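Local coordinates for protein glycosyl hyrolase, family 3 (Deinococcus radiodurans, PDB 3TEV) that probably hydrolyses O-glycosidic bonds as a family 3 glycoside hydrolase, at residues A[121-135]-A[165-179]. Numbering follows the deposited sequence.
Sequences LRSVGINWNFTPVLD and LAGHTREGVAPCAKH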
loop_
_atom_site.group_PDB
_atom_site.type_symbol
_atom_site.label_atom_id
_atom_site.label_comp_id
_atom_site.label_asym_id
_atom_site.label_seq_id
_atom_site.Cartn_x
_atom_site.Cartn_y
_atom_site.Cartn_z
ATOM N N LEU A 121 8.539 -15.330 1.894
ATOM C CA LEU A 121 8.189 -14.235 2.795
ATOM C C LEU A 121 7.609 -14.773 4.104
ATOM O O LEU A 121 8.006 -14.365 5.187
ATOM C CB LEU A 121 7.210 -13.265 2.133
ATOM C CG LEU A 121 7.696 -12.481 0.910
ATOM C CD1 LEU A 121 6.641 -11.465 0.458
ATOM C CD2 LEU A 121 9.025 -11.781 1.167
ATOM N N ARG A 122 6.669 -15.701 3.981
ATOM C CA ARG A 122 6.063 -16.369 5.114
ATOM C C ARG A 122 7.117 -17.045 6.016
ATOM O O ARG A 122 7.035 -16.948 7.249
ATOM C CB ARG A 122 4.989 -17.358 4.630
ATOM C CG ARG A 122 4.131 -18.012 5.721
ATOM C CD ARG A 122 2.986 -17.099 6.195
ATOM N NE ARG A 122 3.469 -15.768 6.598
ATOM C CZ ARG A 122 3.898 -15.445 7.818
ATOM N NH1 ARG A 122 4.345 -14.225 8.048
ATOM N NH2 ARG A 122 3.885 -16.337 8.804
ATOM N N SER A 123 8.123 -17.688 5.431
ATOM C CA SER A 123 9.146 -18.326 6.268
ATOM C C SER A 123 10.038 -17.349 7.050
ATOM O O SER A 123 10.592 -17.728 8.079
ATOM C CB SER A 123 9.975 -19.378 5.512
ATOM O OG SER A 123 11.068 -18.781 4.832
ATOM N N VAL A 124 10.145 -16.095 6.607
ATOM C CA VAL A 124 10.920 -15.111 7.383
ATOM C C VAL A 124 10.067 -14.241 8.307
ATOM O O VAL A 124 10.603 -13.531 9.140
ATOM C CB VAL A 124 11.892 -14.251 6.510
ATOM C CG1 VAL A 124 12.896 -15.159 5.776
ATOM C CG2 VAL A 124 11.137 -13.364 5.532
ATOM N N GLY A 125 8.749 -14.307 8.153
ATOM C CA GLY A 125 7.807 -13.670 9.068
ATOM C C GLY A 125 7.203 -12.388 8.535
ATOM O O GLY A 125 6.839 -11.483 9.316
ATOM N N ILE A 126 7.121 -12.296 7.209
ATOM C CA ILE A 126 6.501 -11.162 6.534
ATOM C C ILE A 126 5.083 -11.554 6.138
ATOM O O ILE A 126 4.867 -12.661 5.625
ATOM C CB ILE A 126 7.325 -10.743 5.286
ATOM C CG1 ILE A 126 8.582 -9.976 5.736
ATOM C CG2 ILE A 126 6.495 -9.860 4.350
ATOM C CD1 ILE A 126 9.751 -10.007 4.731
ATOM N N ASN A 127 4.119 -10.668 6.366
ATOM C CA ASN A 127 2.729 -10.989 6.056
ATOM C C ASN A 127 2.061 -10.044 5.048
ATOM O O ASN A 127 0.848 -10.100 4.841
ATOM C CB ASN A 127 1.896 -11.130 7.350
ATOM C CG ASN A 127 1.840 -9.834 8.183
ATOM O OD1 ASN A 127 2.563 -8.865 7.927
ATOM N ND2 ASN A 127 0.963 -9.819 9.178
ATOM N N TRP A 128 2.857 -9.194 4.406
ATOM C CA TRP A 128 2.338 -8.230 3.451
ATOM C C TRP A 128 3.390 -7.940 2.378
ATOM O O TRP A 128 4.521 -7.594 2.694
ATOM C CB TRP A 128 1.906 -6.969 4.196
ATOM C CG TRP A 128 1.486 -5.770 3.382
ATOM C CD1 TRP A 128 2.068 -5.298 2.222
ATOM C CD2 TRP A 128 0.464 -4.814 3.725
ATOM N NE1 TRP A 128 1.443 -4.123 1.815
ATOM C CE2 TRP A 128 0.455 -3.816 2.719
ATOM C CE3 TRP A 128 -0.437 -4.703 4.778
ATOM C CZ2 TRP A 128 -0.450 -2.739 2.732
ATOM C CZ3 TRP A 128 -1.327 -3.623 4.788
ATOM C CH2 TRP A 128 -1.331 -2.671 3.769
ATOM N N ASN A 129 3.002 -8.079 1.113
ATOM C CA ASN A 129 3.866 -7.756 -0.021
ATOM C C ASN A 129 3.157 -6.758 -0.936
ATOM O O ASN A 129 1.973 -6.930 -1.255
ATOM C CB ASN A 129 4.222 -9.026 -0.802
ATOM C CG ASN A 129 5.344 -8.804 -1.808
ATOM O OD1 ASN A 129 6.061 -7.798 -1.746
ATOM N ND2 ASN A 129 5.509 -9.746 -2.736
ATOM N N PHE A 130 3.865 -5.723 -1.364
ATOM C CA PHE A 130 3.273 -4.700 -2.238
ATOM C C PHE A 130 3.320 -5.112 -3.714
ATOM O O PHE A 130 4.118 -4.571 -4.488
ATOM C CB PHE A 130 3.982 -3.359 -2.049
ATOM C CG PHE A 130 3.563 -2.616 -0.827
ATOM C CD1 PHE A 130 2.338 -1.952 -0.786
ATOM C CD2 PHE A 130 4.407 -2.533 0.274
ATOM C CE1 PHE A 130 1.947 -1.246 0.374
ATOM C CE2 PHE A 130 4.041 -1.823 1.426
ATOM C CZ PHE A 130 2.824 -1.179 1.492
ATOM N N THR A 131 2.529 -6.125 -4.067
ATOM C CA THR A 131 2.226 -6.534 -5.453
ATOM C C THR A 131 0.799 -7.085 -5.410
ATOM O O THR A 131 0.302 -7.402 -4.327
ATOM C CB THR A 131 3.146 -7.673 -6.042
ATOM O OG1 THR A 131 3.344 -8.710 -5.064
ATOM C CG2 THR A 131 4.471 -7.139 -6.562
ATOM N N PRO A 132 0.136 -7.203 -6.578
ATOM C CA PRO A 132 0.670 -6.894 -7.910
ATOM C C PRO A 132 0.513 -5.426 -8.317
ATOM O O PRO A 132 -0.377 -4.720 -7.840
ATOM C CB PRO A 132 -0.187 -7.768 -8.830
ATOM C CG PRO A 132 -1.560 -7.762 -8.134
ATOM C CD PRO A 132 -1.256 -7.699 -6.640
ATOM N N VAL A 133 1.393 -4.993 -9.209
ATOM C CA VAL A 133 1.187 -3.792 -9.975
ATOM C C VAL A 133 0.014 -4.103 -10.917
ATOM O O VAL A 133 0.058 -5.088 -11.645
ATOM C CB VAL A 133 2.468 -3.479 -10.784
ATOM C CG1 VAL A 133 2.198 -2.462 -11.910
ATOM C CG2 VAL A 133 3.582 -3.006 -9.845
ATOM N N LEU A 134 -1.041 -3.290 -10.864
ATOM C CA LEU A 134 -2.156 -3.411 -11.806
ATOM C C LEU A 134 -2.185 -2.205 -12.730
ATOM O O LEU A 134 -3.162 -1.987 -13.449
ATOM C CB LEU A 134 -3.504 -3.539 -11.084
ATOM C CG LEU A 134 -3.727 -4.692 -10.098
ATOM C CD1 LEU A 134 -5.127 -4.642 -9.438
ATOM C CD2 LEU A 134 -3.497 -6.023 -10.784
ATOM N N ASP A 135 -1.125 -1.402 -12.683
ATOM C CA ASP A 135 -0.932 -0.316 -13.642
ATOM C C ASP A 135 -0.833 -0.935 -15.038
ATOM O O ASP A 135 -0.325 -2.044 -15.197
ATOM C CB ASP A 135 0.339 0.493 -13.321
ATOM C CG ASP A 135 0.378 0.994 -11.871
ATOM O OD1 ASP A 135 -0.667 1.419 -11.325
ATOM O OD2 ASP A 135 1.473 0.976 -11.272
ATOM N N LEU A 165 -2.322 -12.221 -6.983
ATOM C CA LEU A 165 -3.113 -12.124 -5.749
ATOM C C LEU A 165 -3.331 -13.505 -5.134
ATOM O O LEU A 165 -3.128 -13.684 -3.928
ATOM C CB LEU A 165 -4.466 -11.461 -6.011
ATOM C CG LEU A 165 -4.495 -9.995 -6.443
ATOM C CD1 LEU A 165 -5.835 -9.696 -7.100
ATOM C CD2 LEU A 165 -4.255 -9.027 -5.271
ATOM N N ALA A 166 -3.707 -14.476 -5.966
ATOM C CA ALA A 166 -4.058 -15.814 -5.483
ATOM C C ALA A 166 -2.842 -16.573 -4.959
ATOM O O ALA A 166 -2.944 -17.316 -4.006
ATOM C CB ALA A 166 -4.779 -16.631 -6.583
ATOM N N GLY A 167 -1.694 -16.393 -5.603
ATOM C CA GLY A 167 -0.451 -16.985 -5.128
ATOM C C GLY A 167 -0.046 -16.497 -3.744
ATOM O O GLY A 167 0.519 -17.264 -2.970
ATOM N N HIS A 168 -0.329 -15.232 -3.426
ATOM C CA HIS A 168 -0.015 -14.694 -2.105
ATOM C C HIS A 168 -1.042 -15.163 -1.081
ATOM O O HIS A 168 -0.705 -15.702 -0.039
ATOM C CB HIS A 168 0.051 -13.162 -2.145
ATOM C CG HIS A 168 1.358 -12.639 -2.636
ATOM N ND1 HIS A 168 1.644 -12.495 -3.976
ATOM C CD2 HIS A 168 2.477 -12.271 -1.968
ATOM C CE1 HIS A 168 2.880 -12.042 -4.113
ATOM N NE2 HIS A 168 3.409 -11.901 -2.907
ATOM N N THR A 169 -2.302 -14.937 -1.406
ATOM C CA THR A 169 -3.432 -15.265 -0.566
ATOM C C THR A 169 -3.402 -16.721 -0.116
ATOM O O THR A 169 -3.523 -17.010 1.082
ATOM C CB THR A 169 -4.723 -14.922 -1.327
ATOM O OG1 THR A 169 -4.898 -13.498 -1.299
ATOM C CG2 THR A 169 -5.919 -15.543 -0.684
ATOM N N ARG A 170 -3.199 -17.639 -1.061
ATOM C CA ARG A 170 -3.174 -19.054 -0.701
ATOM C C ARG A 170 -1.952 -19.451 0.146
ATOM O O ARG A 170 -1.969 -20.502 0.787
ATOM C CB ARG A 170 -3.342 -19.959 -1.935
ATOM C CG ARG A 170 -2.145 -20.033 -2.879
ATOM C CD ARG A 170 -2.551 -20.903 -4.075
ATOM N NE ARG A 170 -1.575 -21.154 -5.141
ATOM C CZ ARG A 170 -0.526 -21.979 -5.050
ATOM N NH1 ARG A 170 -0.231 -22.561 -3.876
ATOM N NH2 ARG A 170 0.256 -22.200 -6.131
ATOM N N GLU A 171 -0.908 -18.615 0.155
ATOM C CA GLU A 171 0.267 -18.883 0.981
ATOM C C GLU A 171 0.275 -18.085 2.298
ATOM O O GLU A 171 1.269 -18.095 3.032
ATOM C CB GLU A 171 1.577 -18.688 0.202
ATOM C CG GLU A 171 1.786 -19.645 -1.022
ATOM C CD GLU A 171 1.904 -21.142 -0.680
ATOM O OE1 GLU A 171 1.863 -21.528 0.510
ATOM O OE2 GLU A 171 2.035 -21.961 -1.627
ATOM N N GLY A 172 -0.824 -17.405 2.613
ATOM C CA GLY A 172 -0.890 -16.629 3.852
ATOM C C GLY A 172 -0.120 -15.310 3.892
ATOM O O GLY A 172 0.271 -14.874 4.965
ATOM N N VAL A 173 0.097 -14.671 2.743
ATOM C CA VAL A 173 0.680 -13.336 2.701
ATOM C C VAL A 173 -0.357 -12.413 2.056
ATOM O O VAL A 173 -0.928 -12.756 0.998
ATOM C CB VAL A 173 2.002 -13.306 1.872
ATOM C CG1 VAL A 173 2.494 -11.877 1.651
ATOM C CG2 VAL A 173 3.090 -14.142 2.527
ATOM N N ALA A 174 -0.626 -11.271 2.691
ATOM C CA ALA A 174 -1.517 -10.279 2.103
ATOM C C ALA A 174 -0.803 -9.630 0.931
ATOM O O ALA A 174 0.322 -9.173 1.085
ATOM C CB ALA A 174 -1.899 -9.215 3.110
ATOM N N PRO A 175 -1.433 -9.616 -0.254
ATOM C CA PRO A 175 -0.847 -8.832 -1.333
ATOM C C PRO A 175 -1.502 -7.457 -1.331
ATOM O O PRO A 175 -2.589 -7.303 -0.787
ATOM C CB PRO A 175 -1.242 -9.632 -2.576
ATOM C CG PRO A 175 -2.557 -10.225 -2.216
ATOM C CD PRO A 175 -2.560 -10.446 -0.726
ATOM N N CYS A 176 -0.870 -6.464 -1.925
ATOM C CA CYS A 176 -1.486 -5.138 -1.993
ATOM C C CYS A 176 -1.387 -4.632 -3.422
ATOM O O CYS A 176 -0.281 -4.413 -3.912
ATOM C CB CYS A 176 -0.785 -4.182 -1.032
ATOM S SG CYS A 176 -1.475 -2.491 -0.921
ATOM N N ALA A 177 -2.528 -4.479 -4.090
ATOM C CA ALA A 177 -2.572 -3.983 -5.459
ATOM C C ALA A 177 -2.175 -2.495 -5.503
ATOM O O ALA A 177 -2.577 -1.716 -4.636
ATOM C CB ALA A 177 -3.964 -4.171 -6.026
ATOM N N LYS A 178 -1.391 -2.107 -6.506
ATOM C CA LYS A 178 -0.992 -0.709 -6.657
ATOM C C LYS A 178 -0.897 -0.330 -8.152
ATOM O O LYS A 178 -0.831 -1.232 -8.988
ATOM C CB LYS A 178 0.331 -0.477 -5.941
ATOM C CG LYS A 178 1.416 -1.424 -6.362
ATOM C CD LYS A 178 2.659 -1.304 -5.484
ATOM C CE LYS A 178 3.842 -1.934 -6.215
ATOM N NZ LYS A 178 5.023 -2.096 -5.339
ATOM N N HIS A 179 -0.947 0.962 -8.516
ATOM C CA HIS A 179 -1.251 2.105 -7.620
ATOM C C HIS A 179 -2.581 2.721 -8.019
ATOM O O HIS A 179 -2.680 3.390 -9.050
ATOM C CB HIS A 179 -0.203 3.203 -7.754
ATOM C CG HIS A 179 1.199 2.715 -7.664
ATOM N ND1 HIS A 179 1.773 1.929 -8.642
ATOM C CD2 HIS A 179 2.155 2.912 -6.721
ATOM C CE1 HIS A 179 3.023 1.658 -8.302
ATOM N NE2 HIS A 179 3.279 2.240 -7.139
#
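Asp-135 grips His-179 with both carboxylate oxygens. OD2 uses its syn lone pair to accept from ND1 of His-179 at 2.8 Å, and OD1 accepts the backbone N of His-179 at 2.9 Å. Carboxylate and imidazole lie nearly coplanar, 12° apart, and the ND1 bond helps hold the ring at that angle. OD1 also takes the backbone N of His-183. With an alanine here, ND1 and the backbone N of His-179 would probably lose their shared acceptor, and the ring would be freer to turn. The Lys-178 chain, extended beyond CG, crosses Val-133 at a slant, CE against CG2, and its NZ donates to Phe-130 O at 2.8 Å.

Strands 128-129 and 174-180 are parallel neighbours in the barrel sheet of this TIM-barrel domain, each following a helix. This part is buried and closely packed. Asn-129 N bonds Ala-174 O at 2.9 Å. Past the loop the register has shifted by one residue, and Val-133 bridges Lys-178. Between the ladders, Cys-176 has SG anti to its backbone N (chi1 -177°), which brings the sulfur to CZ2 of Trp-128 at 3.8 Å and beside the Phe-130 ring. Trp-128 NE1 sits over the face of that ring. Helix 154-169 packs here through Leu-165, whose CD2 meets Pro-132 CD at 3.6 Å.

The contact is looser at the partly exposed Arg-122, Glu-171 and Gly-172. The bent Arg-122 chain lays CD 3.7 Å from Gly-172 O. Its guanidinium bonds Ile-126 O, Ala-333 O and Gln-334 O, while Glu-171 forms a salt bridge with Arg-119.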